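Local structure of oxidoreductase (Ralstonia eutropha, 3HJ9) at residues D95-Y107 against C113-M125. The protein binds flavin mononucleotide and is probably an oxidoreductase of the nitroreductase family. Numbering follows the deposited sequence. Where two conformers were deposited one is given.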
loop_
_atom_site.group_PDB
_atom_site.type_symbol
_atom_site.label_atom_id
_atom_site.label_comp_id
_atom_site.label_asym_id
_atom_site.label_seq_id
_atom_site.Cartn_x
_atom_site.Cartn_y
_atom_site.Cartn_z
ATOM N N ASP A 95 -11.135 0.174 8.378
ATOM C CA ASP A 95 -11.353 1.216 9.356
ATOM C C ASP A 95 -10.025 1.355 10.087
ATOM O O ASP A 95 -9.369 0.355 10.422
ATOM C CB ASP A 95 -12.434 0.843 10.385
ATOM C CG ASP A 95 -13.839 0.812 9.807
ATOM O OD1 ASP A 95 -14.140 1.513 8.808
ATOM O OD2 ASP A 95 -14.683 0.070 10.365
ATOM N N VAL A 96 -9.626 2.588 10.339
ATOM C CA VAL A 96 -8.390 2.857 10.999
ATOM C C VAL A 96 -8.679 3.189 12.443
ATOM O O VAL A 96 -9.443 4.096 12.740
ATOM C CB VAL A 96 -7.607 3.983 10.315
ATOM C CG1 VAL A 96 -6.357 4.277 11.121
ATOM C CG2 VAL A 96 -7.254 3.570 8.906
ATOM N N TYR A 97 -8.022 2.457 13.327
ATOM C CA TYR A 97 -8.102 2.653 14.756
ATOM C C TYR A 97 -6.783 3.227 15.191
ATOM O O TYR A 97 -5.757 2.962 14.562
ATOM C CB TYR A 97 -8.372 1.332 15.481
ATOM C CG TYR A 97 -9.802 0.861 15.365
ATOM C CD1 TYR A 97 -10.254 0.243 14.196
ATOM C CD2 TYR A 97 -10.706 1.029 16.416
ATOM C CE1 TYR A 97 -11.560 -0.210 14.075
ATOM C CE2 TYR A 97 -12.009 0.592 16.312
ATOM C CZ TYR A 97 -12.449 -0.004 15.122
ATOM O OH TYR A 97 -13.744 -0.421 15.022
ATOM N N VAL A 98 -6.804 3.972 16.289
ATOM C CA VAL A 98 -5.594 4.598 16.829
ATOM C C VAL A 98 -5.476 4.267 18.315
ATOM O O VAL A 98 -6.379 4.618 19.082
ATOM C CB VAL A 98 -5.623 6.170 16.683
ATOM C CG1 VAL A 98 -4.252 6.739 16.908
ATOM C CG2 VAL A 98 -6.147 6.610 15.327
ATOM N N ALA A 99 -4.384 3.602 18.719
ATOM C CA ALA A 99 -4.129 3.322 20.144
ATOM C C ALA A 99 -3.294 4.470 20.665
ATOM O O ALA A 99 -2.140 4.625 20.246
ATOM C CB ALA A 99 -3.416 1.986 20.352
ATOM N N LEU A 100 -3.900 5.317 21.505
ATOM C CA LEU A 100 -3.209 6.400 22.190
ATOM C C LEU A 100 -3.109 6.025 23.671
ATOM O O LEU A 100 -3.851 5.136 24.143
ATOM C CB LEU A 100 -3.980 7.703 22.066
ATOM C CG LEU A 100 -4.036 8.313 20.665
ATOM C CD1 LEU A 100 -5.199 9.321 20.598
ATOM C CD2 LEU A 100 -2.668 8.935 20.260
ATOM N N PRO A 101 -2.224 6.706 24.427
ATOM C CA PRO A 101 -2.186 6.428 25.886
ATOM C C PRO A 101 -3.533 6.703 26.600
ATOM O O PRO A 101 -3.860 6.018 27.564
ATOM C CB PRO A 101 -1.094 7.369 26.412
ATOM C CG PRO A 101 -0.252 7.743 25.248
ATOM C CD PRO A 101 -1.161 7.639 24.010
ATOM N N ALA A 102 -4.299 7.687 26.128
ATOM C CA ALA A 102 -5.614 8.002 26.705
ATOM C C ALA A 102 -6.755 7.093 26.222
ATOM O O ALA A 102 -7.841 7.185 26.747
ATOM C CB ALA A 102 -5.965 9.470 26.455
ATOM N N GLY A 103 -6.525 6.227 25.232
ATOM C CA GLY A 103 -7.593 5.376 24.726
ATOM C C GLY A 103 -7.415 4.869 23.313
ATOM O O GLY A 103 -6.558 5.378 22.579
ATOM N N LEU A 104 -8.194 3.831 22.976
ATOM C CA LEU A 104 -8.273 3.283 21.621
ATOM C C LEU A 104 -9.420 4.026 20.941
ATOM O O LEU A 104 -10.563 3.990 21.441
ATOM C CB LEU A 104 -8.552 1.767 21.597
ATOM C CG LEU A 104 -8.759 1.143 20.184
ATOM C CD1 LEU A 104 -7.459 1.118 19.363
ATOM C CD2 LEU A 104 -9.388 -0.232 20.289
ATOM N N TYR A 105 -9.138 4.631 19.789
ATOM C CA TYR A 105 -10.121 5.377 19.012
ATOM C C TYR A 105 -10.287 4.850 17.611
ATOM O O TYR A 105 -9.357 4.274 17.081
ATOM C CB TYR A 105 -9.698 6.855 18.909
ATOM C CG TYR A 105 -9.804 7.592 20.215
ATOM C CD1 TYR A 105 -8.805 7.473 21.185
ATOM C CD2 TYR A 105 -10.916 8.377 20.505
ATOM C CE1 TYR A 105 -8.920 8.139 22.438
ATOM C CE2 TYR A 105 -11.034 9.054 21.737
ATOM C CZ TYR A 105 -10.050 8.937 22.685
ATOM O OH TYR A 105 -10.203 9.597 23.873
ATOM N N ARG A 106 -11.472 5.065 17.029
ATOM C CA ARG A 106 -11.729 4.780 15.626
ATOM C C ARG A 106 -11.780 6.143 14.914
ATOM O O ARG A 106 -12.491 7.065 15.346
ATOM C CB ARG A 106 -13.039 4.028 15.385
ATOM C CG ARG A 106 -13.187 3.532 13.935
ATOM C CD ARG A 106 -14.433 2.727 13.741
ATOM N NE ARG A 106 -15.623 3.532 13.985
ATOM C CZ ARG A 106 -16.866 3.058 14.157
ATOM N NH1 ARG A 106 -17.147 1.749 14.094
ATOM N NH2 ARG A 106 -17.862 3.920 14.385
ATOM N N TYR A 107 -11.016 6.248 13.829
ATOM C CA TYR A 107 -11.011 7.429 12.988
ATOM C C TYR A 107 -12.233 7.399 12.077
ATOM O O TYR A 107 -12.450 6.425 11.377
ATOM C CB TYR A 107 -9.736 7.496 12.152
ATOM C CG TYR A 107 -9.727 8.636 11.183
ATOM C CD1 TYR A 107 -9.702 9.955 11.632
ATOM C CD2 TYR A 107 -9.712 8.413 9.798
ATOM C CE1 TYR A 107 -9.688 11.039 10.714
ATOM C CE2 TYR A 107 -9.672 9.490 8.885
ATOM C CZ TYR A 107 -9.672 10.795 9.354
ATOM O OH TYR A 107 -9.655 11.841 8.469
ATOM N N CYS A 113 -12.720 13.000 12.780
ATOM C CA CYS A 113 -12.582 12.968 14.215
ATOM C C CYS A 113 -12.336 11.540 14.674
ATOM O O CYS A 113 -12.515 10.596 13.897
ATOM C CB CYS A 113 -13.834 13.542 14.867
ATOM S SG CYS A 113 -15.241 12.545 14.540
ATOM N N LEU A 114 -11.980 11.430 15.950
ATOM C CA LEU A 114 -11.715 10.167 16.653
ATOM C C LEU A 114 -12.858 9.882 17.658
ATOM O O LEU A 114 -13.231 10.743 18.422
ATOM C CB LEU A 114 -10.369 10.271 17.379
ATOM C CG LEU A 114 -9.080 10.394 16.537
ATOM C CD1 LEU A 114 -7.862 10.728 17.433
ATOM C CD2 LEU A 114 -8.897 9.122 15.793
ATOM N N GLU A 115 -13.410 8.677 17.611
ATOM C CA GLU A 115 -14.506 8.213 18.477
ATOM C C GLU A 115 -13.932 7.117 19.370
ATOM O O GLU A 115 -13.279 6.206 18.868
ATOM C CB GLU A 115 -15.630 7.630 17.627
ATOM C CG GLU A 115 -16.310 8.638 16.721
ATOM C CD GLU A 115 -17.493 8.044 15.888
ATOM O OE1 GLU A 115 -18.602 8.632 15.962
ATOM O OE2 GLU A 115 -17.333 7.004 15.187
ATOM N N LEU A 116 -14.135 7.239 20.680
ATOM C CA LEU A 116 -13.614 6.262 21.661
ATOM C C LEU A 116 -14.228 4.866 21.452
ATOM O O LEU A 116 -15.443 4.736 21.328
ATOM C CB LEU A 116 -13.825 6.763 23.099
ATOM C CG LEU A 116 -13.270 5.928 24.267
ATOM C CD1 LEU A 116 -11.749 5.856 24.199
ATOM C CD2 LEU A 116 -13.770 6.537 25.592
ATOM N N LYS A 117 -13.360 3.876 21.317
ATOM C CA LYS A 117 -13.693 2.448 21.179
ATOM C C LYS A 117 -13.415 1.752 22.519
ATOM O O LYS A 117 -14.210 0.912 22.941
ATOM C CB LYS A 117 -12.846 1.802 20.076
ATOM C CG LYS A 117 -13.112 0.310 19.803
ATOM C CD LYS A 117 -14.540 0.049 19.242
ATOM C CE LYS A 117 -14.859 -1.422 19.317
ATOM N NZ LYS A 117 -16.257 -1.796 19.004
ATOM N N ARG A 118 -12.271 2.062 23.150
ATOM C CA ARG A 118 -11.961 1.544 24.503
ATOM C C ARG A 118 -11.070 2.469 25.364
ATOM O O ARG A 118 -9.988 2.881 24.946
ATOM C CB ARG A 118 -11.349 0.144 24.373
ATOM C CG ARG A 118 -11.448 -0.604 25.669
ATOM C CD ARG A 118 -10.916 -1.992 25.590
ATOM N NE ARG A 118 -11.018 -2.558 26.926
ATOM C CZ ARG A 118 -10.616 -3.769 27.293
ATOM N NH1 ARG A 118 -10.039 -4.612 26.438
ATOM N NH2 ARG A 118 -10.798 -4.137 28.547
ATOM N N ALA A 119 -11.513 2.747 26.584
ATOM C CA ALA A 119 -10.777 3.595 27.541
ATOM C C ALA A 119 -9.662 2.766 28.188
ATOM O O ALA A 119 -9.740 2.400 29.330
ATOM C CB ALA A 119 -11.735 4.214 28.600
ATOM N N ALA A 120 -8.656 2.451 27.388
ATOM C CA ALA A 120 -7.494 1.668 27.790
ATOM C C ALA A 120 -6.354 1.930 26.802
ATOM O O ALA A 120 -6.601 2.303 25.619
ATOM C CB ALA A 120 -7.825 0.185 27.820
ATOM N N ASP A 121 -5.120 1.714 27.264
ATOM C CA ASP A 121 -3.893 1.874 26.448
ATOM C C ASP A 121 -3.554 0.529 25.808
ATOM O O ASP A 121 -3.021 -0.362 26.482
ATOM C CB ASP A 121 -2.746 2.436 27.326
ATOM C CG ASP A 121 -1.407 2.537 26.598
ATOM O OD1 ASP A 121 -1.292 2.342 25.357
ATOM O OD2 ASP A 121 -0.431 2.791 27.300
ATOM N N LEU A 122 -3.872 0.403 24.504
ATOM C CA LEU A 122 -3.638 -0.835 23.734
ATOM C C LEU A 122 -2.418 -0.736 22.815
ATOM O O LEU A 122 -2.312 -1.451 21.811
ATOM C CB LEU A 122 -4.890 -1.232 22.933
ATOM C CG LEU A 122 -6.054 -1.780 23.753
ATOM C CD1 LEU A 122 -6.762 -0.694 24.516
ATOM C CD2 LEU A 122 -7.024 -2.477 22.828
ATOM N N ARG A 123 -1.474 0.136 23.142
ATOM C CA ARG A 123 -0.274 0.235 22.325
ATOM C C ARG A 123 0.574 -1.027 22.525
ATOM O O ARG A 123 0.657 -1.559 23.637
ATOM C CB ARG A 123 0.524 1.464 22.669
ATOM C CG ARG A 123 -0.184 2.745 22.266
ATOM C CD ARG A 123 0.638 3.927 22.719
ATOM N NE ARG A 123 0.709 3.967 24.178
ATOM C CZ ARG A 123 1.623 4.612 24.899
ATOM N NH1 ARG A 123 2.591 5.333 24.335
ATOM N NH2 ARG A 123 1.554 4.557 26.223
ATOM N N SER A 124 1.223 -1.436 21.437
ATOM C CA SER A 124 2.029 -2.653 21.331
ATOM C C SER A 124 1.363 -3.906 21.950
ATOM O O SER A 124 1.876 -4.527 22.886
ATOM C CB SER A 124 3.476 -2.448 21.779
ATOM O OG SER A 124 3.523 -2.035 23.115
HETATM N N MSE A 125 0.189 -4.216 21.394
HETATM C CA MSE A 125 -0.611 -5.388 21.751
HETATM C C MSE A 125 -0.707 -6.302 20.523
HETATM O O MSE A 125 -1.703 -6.992 20.337
HETATM C CB MSE A 125 -2.001 -4.951 22.240
HETATM C CG MSE A 125 -1.986 -4.115 23.491
HETATM SE SE MSE A 125 -1.337 -5.125 25.012
HETATM C CE MSE A 125 -2.640 -6.539 24.914
HETATM O O HOH W 1 -15.642 -1.944 16.319
HETATM O O HOH W 2 -5.164 2.679 23.222
HETATM O O HOH W 3 -15.228 6.304 13.861
#
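Leu116 lays its CD1 methyl over one face of the Tyr105 ring, 4.1 Å from the ring centroid, a CH-pi contact across an antiparallel non-hydrogen-bonded pair. The ring crosses Leu114 at about a right angle, while its hydroxyl leaves for the backbone oxygen of Glu26. Branched Leu114, on the same side of the sheet, brings CD2 to 3.8 Å from Val98 CG2, and helix 62-73 packs over both through Leu69. On the side carrying Leu104, Arg106 and Glu115 run side by side. A bend at chi3 (63°) turns the Arg106 guanidinium so that NH2 forms a salt bridge with Glu115 OE2 (3.2 Å); long charged side chains suit these partly exposed positions. Lys117 applies its CG to the edge of the Tyr97 ring (to CE2, 3.7 Å). Gly103, at phi 156°, leaves no room for a side chain beside Leu116 CD1. Farther on, Arg123 grips Asp121 side-on through NE and NH2, fixing its guanidinium with Pro101 CG over the centre of one face. Lys117 N (2.8 Å) and Arg118 N (3.1 Å) share Leu104 O, the classic beta bulge of hairpin 103-108/113-116 in the nitroreductase-family antiparallel sheet; 120-121 belongs to another sheet.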